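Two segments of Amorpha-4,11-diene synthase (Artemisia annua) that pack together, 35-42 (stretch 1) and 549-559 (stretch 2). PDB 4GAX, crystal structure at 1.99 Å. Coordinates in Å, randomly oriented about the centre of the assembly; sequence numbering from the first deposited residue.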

ATOM      1  N   SER A  35      -6.644  17.658 -15.087  1.00 40.34           N
ATOM      2  CA  SER A  35      -5.472  17.056 -14.442  1.00 40.03           C
ATOM      3  C   SER A  35      -4.462  18.174 -14.193  1.00 39.88           C
ATOM      4  O   SER A  35      -4.301  19.076 -15.035  1.00 38.35           O
ATOM      5  CB  SER A  35      -4.839  15.985 -15.326  1.00 39.11           C
ATOM      6  OG  SER A  35      -3.617  15.514 -14.770  1.00 38.52           O
ATOM      7  N   ILE A  36      -3.801  18.146 -13.038  1.00 33.49           N
ATOM      8  CA  ILE A  36      -2.863  19.217 -12.711  1.00 34.98           C
ATOM      9  C   ILE A  36      -1.511  18.964 -13.375  1.00 45.33           C
ATOM     10  O   ILE A  36      -0.635  19.832 -13.387  1.00 37.33           O
ATOM     11  CB  ILE A  36      -2.701  19.390 -11.191  1.00 47.72           C
ATOM     12  CG1 ILE A  36      -1.976  18.190 -10.575  1.00 52.18           C
ATOM     13  CG2 ILE A  36      -4.059  19.600 -10.533  1.00 49.00           C
ATOM     14  CD1 ILE A  36      -0.644  18.558  -9.925  1.00 50.97           C
ATOM     15  N   TRP A  37      -1.362  17.777 -13.953  1.00 42.60           N
ATOM     16  CA  TRP A  37      -0.074  17.325 -14.459  1.00 38.36           C
ATOM     17  C   TRP A  37       0.187  17.690 -15.920  1.00 37.41           C
ATOM     18  O   TRP A  37       1.333  17.673 -16.373  1.00 47.66           O
ATOM     19  CB  TRP A  37       0.039  15.818 -14.254  1.00 32.95           C
ATOM     20  CG  TRP A  37      -0.197  15.450 -12.827  1.00 35.60           C
ATOM     21  CD1 TRP A  37      -1.347  14.943 -12.281  1.00 32.99           C
ATOM     22  CD2 TRP A  37       0.733  15.591 -11.744  1.00 35.08           C
ATOM     23  NE1 TRP A  37      -1.182  14.753 -10.928  1.00 36.39           N
ATOM     24  CE2 TRP A  37       0.087  15.138 -10.575  1.00 35.77           C
ATOM     25  CE3 TRP A  37       2.051  16.049 -11.654  1.00 35.44           C
ATOM     26  CZ2 TRP A  37       0.716  15.137  -9.329  1.00 35.40           C
ATOM     27  CZ3 TRP A  37       2.672  16.045 -10.417  1.00 35.49           C
ATOM     28  CH2 TRP A  37       2.006  15.593  -9.272  1.00 30.64           C
ATOM     29  N   GLY A  38      -0.864  18.024 -16.661  1.00 38.59           N
ATOM     30  CA  GLY A  38      -0.698  18.370 -18.065  1.00 42.06           C
ATOM     31  C   GLY A  38      -0.149  17.218 -18.894  1.00 42.05           C
ATOM     32  O   GLY A  38      -0.567  16.073 -18.719  1.00 43.86           O
ATOM     33  N   ASP A  39       0.798  17.515 -19.783  1.00 44.51           N
ATOM     34  CA  ASP A  39       1.346  16.509 -20.695  1.00 49.38           C
ATOM     35  C   ASP A  39       2.767  16.042 -20.334  1.00 45.45           C
ATOM     36  O   ASP A  39       3.440  15.395 -21.152  1.00 39.71           O
ATOM     37  CB  ASP A  39       1.325  17.034 -22.138  1.00 58.82           C
ATOM     38  CG  ASP A  39      -0.088  17.218 -22.678  1.00 81.58           C
ATOM     39  OD1 ASP A  39      -0.314  18.190 -23.436  1.00 90.31           O
ATOM     40  OD2 ASP A  39      -0.970  16.388 -22.353  1.00 85.38           O
ATOM     41  N   GLN A  40       3.214  16.353 -19.118  1.00 37.73           N
ATOM     42  CA  GLN A  40       4.607  16.109 -18.729  1.00 42.08           C
ATOM     43  C   GLN A  40       4.993  14.625 -18.667  1.00 36.88           C
ATOM     44  O   GLN A  40       6.179  14.274 -18.761  1.00 38.07           O
ATOM     45  CB  GLN A  40       4.925  16.788 -17.390  1.00 41.22           C
ATOM     46  CG  GLN A  40       4.390  16.058 -16.160  1.00 40.93           C
ATOM     47  CD  GLN A  40       4.658  16.819 -14.865  1.00 43.91           C
ATOM     48  OE1 GLN A  40       3.844  17.639 -14.428  1.00 47.02           O
ATOM     49  NE2 GLN A  40       5.800  16.548 -14.246  1.00 34.30           N
ATOM     50  N   PHE A  41       4.002  13.753 -18.509  1.00 32.04           N
ATOM     51  CA  PHE A  41       4.289  12.324 -18.410  1.00 33.27           C
ATOM     52  C   PHE A  41       4.018  11.557 -19.700  1.00 32.97           C
ATOM     53  O   PHE A  41       4.284  10.355 -19.766  1.00 27.85           O
ATOM     54  CB  PHE A  41       3.479  11.677 -17.275  1.00 30.72           C
ATOM     55  CG  PHE A  41       3.778  12.233 -15.906  1.00 33.10           C
ATOM     56  CD1 PHE A  41       5.034  12.065 -15.328  1.00 27.68           C
ATOM     57  CD2 PHE A  41       2.789  12.891 -15.178  1.00 26.12           C
ATOM     58  CE1 PHE A  41       5.305  12.560 -14.051  1.00 29.25           C
ATOM     59  CE2 PHE A  41       3.051  13.393 -13.912  1.00 30.23           C
ATOM     60  CZ  PHE A  41       4.311  13.221 -13.340  1.00 34.20           C
ATOM     61  N   LEU A  42       3.486  12.237 -20.714  1.00 32.75           N
ATOM     62  CA  LEU A  42       3.041  11.564 -21.941  1.00 30.99           C
ATOM     63  C   LEU A  42       4.202  10.910 -22.699  1.00 39.76           C
ATOM     64  O   LEU A  42       4.162   9.722 -23.035  1.00 35.08           O
ATOM     65  CB  LEU A  42       2.296  12.552 -22.852  1.00 44.42           C
ATOM     66  CG  LEU A  42       1.420  11.985 -23.979  1.00 58.36           C
ATOM     67  CD1 LEU A  42       2.191  11.824 -25.282  1.00 66.10           C
ATOM     68  CD2 LEU A  42       0.777  10.657 -23.578  1.00 52.77           C
TER
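Stretch 2 (549-559) YKNLVKSLLVY

No hydrogen bond joins these two segments, whose touching residues are at least 513 positions apart; they lie near the two ends of a 563-residue chain. What holds them against each other is side-chain packing, centred on two aromatic rings, and the surface buried is a modest 310 Å² with both sides summed.

Stretch 1 has no regular helix or strand. It folds through a type II' beta turn from W37 to Q40, in which G38 takes a positive phi of 62°, a conformation that favours glycine. Just before the turn, W37 N donates a hydrogen bond to S35 OG at 3.3 Å, and L42 N, beyond the turn, donates one to D39 O, within it, at 3.2 Å. Stretch 2 is helical through most of its length, continuing a helix that begins before Y549, and its carbonyls are largely engaged in its own ladder: K554 N bonds to K550 O at 3.1 Å and L557 N to V553 O at 2.8 Å. The two segments run in the same general sense, since I36 lies nearest K550 and F41 nearest L557, with CA atoms 9.5 and 9.1 Å apart. Such spacing leaves room for side chains between the backbones.

W37 fills the first part of that space. Its CA-to-CB bond points sideways, but the long indole carries its end to the helix. W37 CH2 lies 3.6 Å from V553 CG1, a close apolar contact that suits a compact, branched valine facing the loop. The ring edge meets K550 O, 3.9 Å from W37 CH2, and K554 CG, 3.9 Å from W37 CZ3. Both lysines offer the aliphatic part of their chains here; I36 CD1 also rests on K550 CG at 4.0 Å. Lysine fits such a border because its methylenes can cover an apolar ring while its ammonium group extends beyond. The polar indole atom, W37 NE1, is hydrogen-bonded elsewhere in the structure, so the buried ring leaves no unsatisfied donor.

F41 serves the other end of the contact. Its CA-to-CB bond points toward stretch 2, and F41 CZ lies 3.8 Å from V558 CG2, which sits at the ring edge, while F41 CE1 approaches L557 CB at 4.1 Å. A wholly apolar ring is well placed against these aliphatic neighbours. Q40, exposed at the margin, also reaches V558 with its side chain, so one small valine packs beside both a buried phenylalanine and a polar residue.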

ATOM      1  N   TYR A 549      -0.322  14.750  -0.769  1.00 42.27           N
ATOM      2  CA  TYR A 549      -0.427  13.754  -1.831  1.00 41.51           C
ATOM      3  C   TYR A 549       0.343  14.193  -3.079  1.00 41.20           C
ATOM      4  O   TYR A 549       0.999  13.375  -3.731  1.00 40.07           O
ATOM      5  CB  TYR A 549      -1.903  13.509  -2.168  1.00 48.29           C
ATOM      6  CG  TYR A 549      -2.160  12.404  -3.172  1.00 46.35           C
ATOM      7  CD1 TYR A 549      -2.568  11.139  -2.754  1.00 43.53           C
ATOM      8  CD2 TYR A 549      -2.015  12.629  -4.539  1.00 46.86           C
ATOM      9  CE1 TYR A 549      -2.808  10.120  -3.674  1.00 40.71           C
ATOM     10  CE2 TYR A 549      -2.252  11.627  -5.462  1.00 47.94           C
ATOM     11  CZ  TYR A 549      -2.651  10.378  -5.030  1.00 49.03           C
ATOM     12  OH  TYR A 549      -2.886   9.392  -5.962  1.00 52.79           O
ATOM     13  N   LYS A 550       0.259  15.479  -3.412  1.00 37.95           N
ATOM     14  CA  LYS A 550       0.907  15.975  -4.625  1.00 34.33           C
ATOM     15  C   LYS A 550       2.419  15.789  -4.561  1.00 39.78           C
ATOM     16  O   LYS A 550       3.048  15.378  -5.539  1.00 32.84           O
ATOM     17  CB  LYS A 550       0.589  17.446  -4.873  1.00 38.71           C
ATOM     18  CG  LYS A 550       0.937  17.897  -6.292  1.00 56.96           C
ATOM     19  CD  LYS A 550       1.455  19.323  -6.332  1.00 71.02           C
ATOM     20  CE  LYS A 550       0.421  20.318  -5.834  1.00 81.31           C
ATOM     21  NZ  LYS A 550       0.943  21.718  -5.891  1.00 85.37           N
ATOM     22  N   ASN A 551       3.012  16.092  -3.414  1.00 37.98           N
ATOM     23  CA  ASN A 551       4.461  15.997  -3.318  1.00 41.90           C
ATOM     24  C   ASN A 551       4.987  14.576  -3.225  1.00 30.64           C
ATOM     25  O   ASN A 551       6.127  14.316  -3.611  1.00 33.63           O
ATOM     26  CB  ASN A 551       5.015  16.888  -2.209  1.00 52.23           C
ATOM     27  CG  ASN A 551       5.120  18.337  -2.643  1.00 60.51           C
ATOM     28  OD1 ASN A 551       6.160  18.780  -3.147  1.00 64.71           O
ATOM     29  ND2 ASN A 551       4.034  19.081  -2.470  1.00 56.28           N
ATOM     30  N   LEU A 552       4.162  13.662  -2.718  1.00 29.23           N
ATOM     31  CA  LEU A 552       4.507  12.250  -2.734  1.00 29.27           C
ATOM     32  C   LEU A 552       4.659  11.797  -4.180  1.00 30.10           C
ATOM     33  O   LEU A 552       5.618  11.091  -4.517  1.00 27.15           O
ATOM     34  CB  LEU A 552       3.434  11.398  -2.035  1.00 26.00           C
ATOM     35  CG  LEU A 552       3.270  11.567  -0.520  1.00 34.64           C
ATOM     36  CD1 LEU A 552       2.150  10.678  -0.016  1.00 34.82           C
ATOM     37  CD2 LEU A 552       4.564  11.265   0.237  1.00 29.59           C
ATOM     38  N   VAL A 553       3.717  12.207  -5.030  1.00 34.63           N
ATOM     39  CA  VAL A 553       3.760  11.859  -6.449  1.00 27.31           C
ATOM     40  C   VAL A 553       5.039  12.405  -7.085  1.00 28.50           C
ATOM     41  O   VAL A 553       5.743  11.692  -7.798  1.00 26.12           O
ATOM     42  CB  VAL A 553       2.521  12.395  -7.197  1.00 23.99           C
ATOM     43  CG1 VAL A 553       2.617  12.082  -8.689  1.00 24.55           C
ATOM     44  CG2 VAL A 553       1.255  11.804  -6.601  1.00 28.67           C
ATOM     45  N   LYS A 554       5.352  13.669  -6.816  1.00 23.68           N
ATOM     46  CA  LYS A 554       6.563  14.263  -7.381  1.00 24.19           C
ATOM     47  C   LYS A 554       7.833  13.582  -6.870  1.00 22.24           C
ATOM     48  O   LYS A 554       8.789  13.391  -7.627  1.00 21.80           O
ATOM     49  CB  LYS A 554       6.628  15.765  -7.089  1.00 32.27           C
ATOM     50  CG  LYS A 554       5.499  16.571  -7.710  1.00 37.10           C
ATOM     51  CD  LYS A 554       5.909  18.038  -7.846  1.00 45.25           C
ATOM     52  CE  LYS A 554       4.699  18.957  -7.835  1.00 62.56           C
ATOM     53  NZ  LYS A 554       5.094  20.390  -8.033  1.00 71.36           N
ATOM     54  N   SER A 555       7.835  13.205  -5.594  1.00 24.67           N
ATOM     55  CA  SER A 555       9.015  12.584  -5.007  1.00 27.84           C
ATOM     56  C   SER A 555       9.264  11.213  -5.628  1.00 27.87           C
ATOM     57  O   SER A 555      10.406  10.768  -5.749  1.00 29.03           O
ATOM     58  CB  SER A 555       8.882  12.483  -3.482  1.00 28.54           C
ATOM     59  OG  SER A 555       8.039  11.408  -3.109  1.00 35.23           O
ATOM     60  N   LEU A 556       8.193  10.547  -6.043  1.00 22.72           N
ATOM     61  CA  LEU A 556       8.321   9.236  -6.686  1.00 23.45           C
ATOM     62  C   LEU A 556       8.567   9.296  -8.203  1.00 26.01           C
ATOM     63  O   LEU A 556       9.354   8.508  -8.752  1.00 21.80           O
ATOM     64  CB  LEU A 556       7.084   8.369  -6.370  1.00 20.63           C
ATOM     65  CG  LEU A 556       7.250   7.412  -5.191  1.00 31.80           C
ATOM     66  CD1 LEU A 556       7.557   8.174  -3.932  1.00 34.68           C
ATOM     67  CD2 LEU A 556       6.029   6.471  -4.991  1.00 32.63           C
ATOM     68  N   LEU A 557       7.912  10.225  -8.888  1.00 21.48           N
ATOM     69  CA  LEU A 557       7.935  10.197 -10.350  1.00 25.06           C
ATOM     70  C   LEU A 557       8.717  11.320 -11.033  1.00 33.43           C
ATOM     71  O   LEU A 557       9.099  11.196 -12.198  1.00 30.27           O
ATOM     72  CB  LEU A 557       6.494  10.181 -10.885  1.00 22.87           C
ATOM     73  CG  LEU A 557       5.672   8.978 -10.420  1.00 27.63           C
ATOM     74  CD1 LEU A 557       4.283   9.038 -11.023  1.00 30.28           C
ATOM     75  CD2 LEU A 557       6.360   7.675 -10.789  1.00 31.32           C
ATOM     76  N   VAL A 558       8.951  12.421 -10.330  1.00 28.94           N
ATOM     77  CA  VAL A 558       9.523  13.589 -11.000  1.00 30.42           C
ATOM     78  C   VAL A 558      10.996  13.864 -10.657  1.00 36.13           C
ATOM     79  O   VAL A 558      11.838  13.988 -11.553  1.00 30.10           O
ATOM     80  CB  VAL A 558       8.648  14.833 -10.758  1.00 37.13           C
ATOM     81  CG1 VAL A 558       9.285  16.078 -11.363  1.00 35.72           C
ATOM     82  CG2 VAL A 558       7.253  14.599 -11.336  1.00 35.60           C
ATOM     83  N   TYR A 559      11.321  13.927  -9.370  1.00 28.13           N
ATOM     84  CA  TYR A 559      12.695  14.245  -8.979  1.00 27.00           C
ATOM     85  C   TYR A 559      13.537  12.977  -8.895  1.00 25.41           C
ATOM     86  O   TYR A 559      13.211  12.058  -8.128  1.00 26.28           O
ATOM     87  CB  TYR A 559      12.737  14.945  -7.619  1.00 29.44           C
ATOM     88  CG  TYR A 559      11.929  16.214  -7.518  1.00 29.82           C
ATOM     89  CD1 TYR A 559      10.906  16.333  -6.585  1.00 35.26           C
ATOM     90  CD2 TYR A 559      12.207  17.306  -8.331  1.00 44.36           C
ATOM     91  CE1 TYR A 559      10.169  17.501  -6.478  1.00 40.28           C
ATOM     92  CE2 TYR A 559      11.474  18.480  -8.233  1.00 48.30           C
ATOM     93  CZ  TYR A 559      10.456  18.566  -7.302  1.00 47.23           C
ATOM     94  OH  TYR A 559       9.722  19.724  -7.196  1.00 50.31           O
TER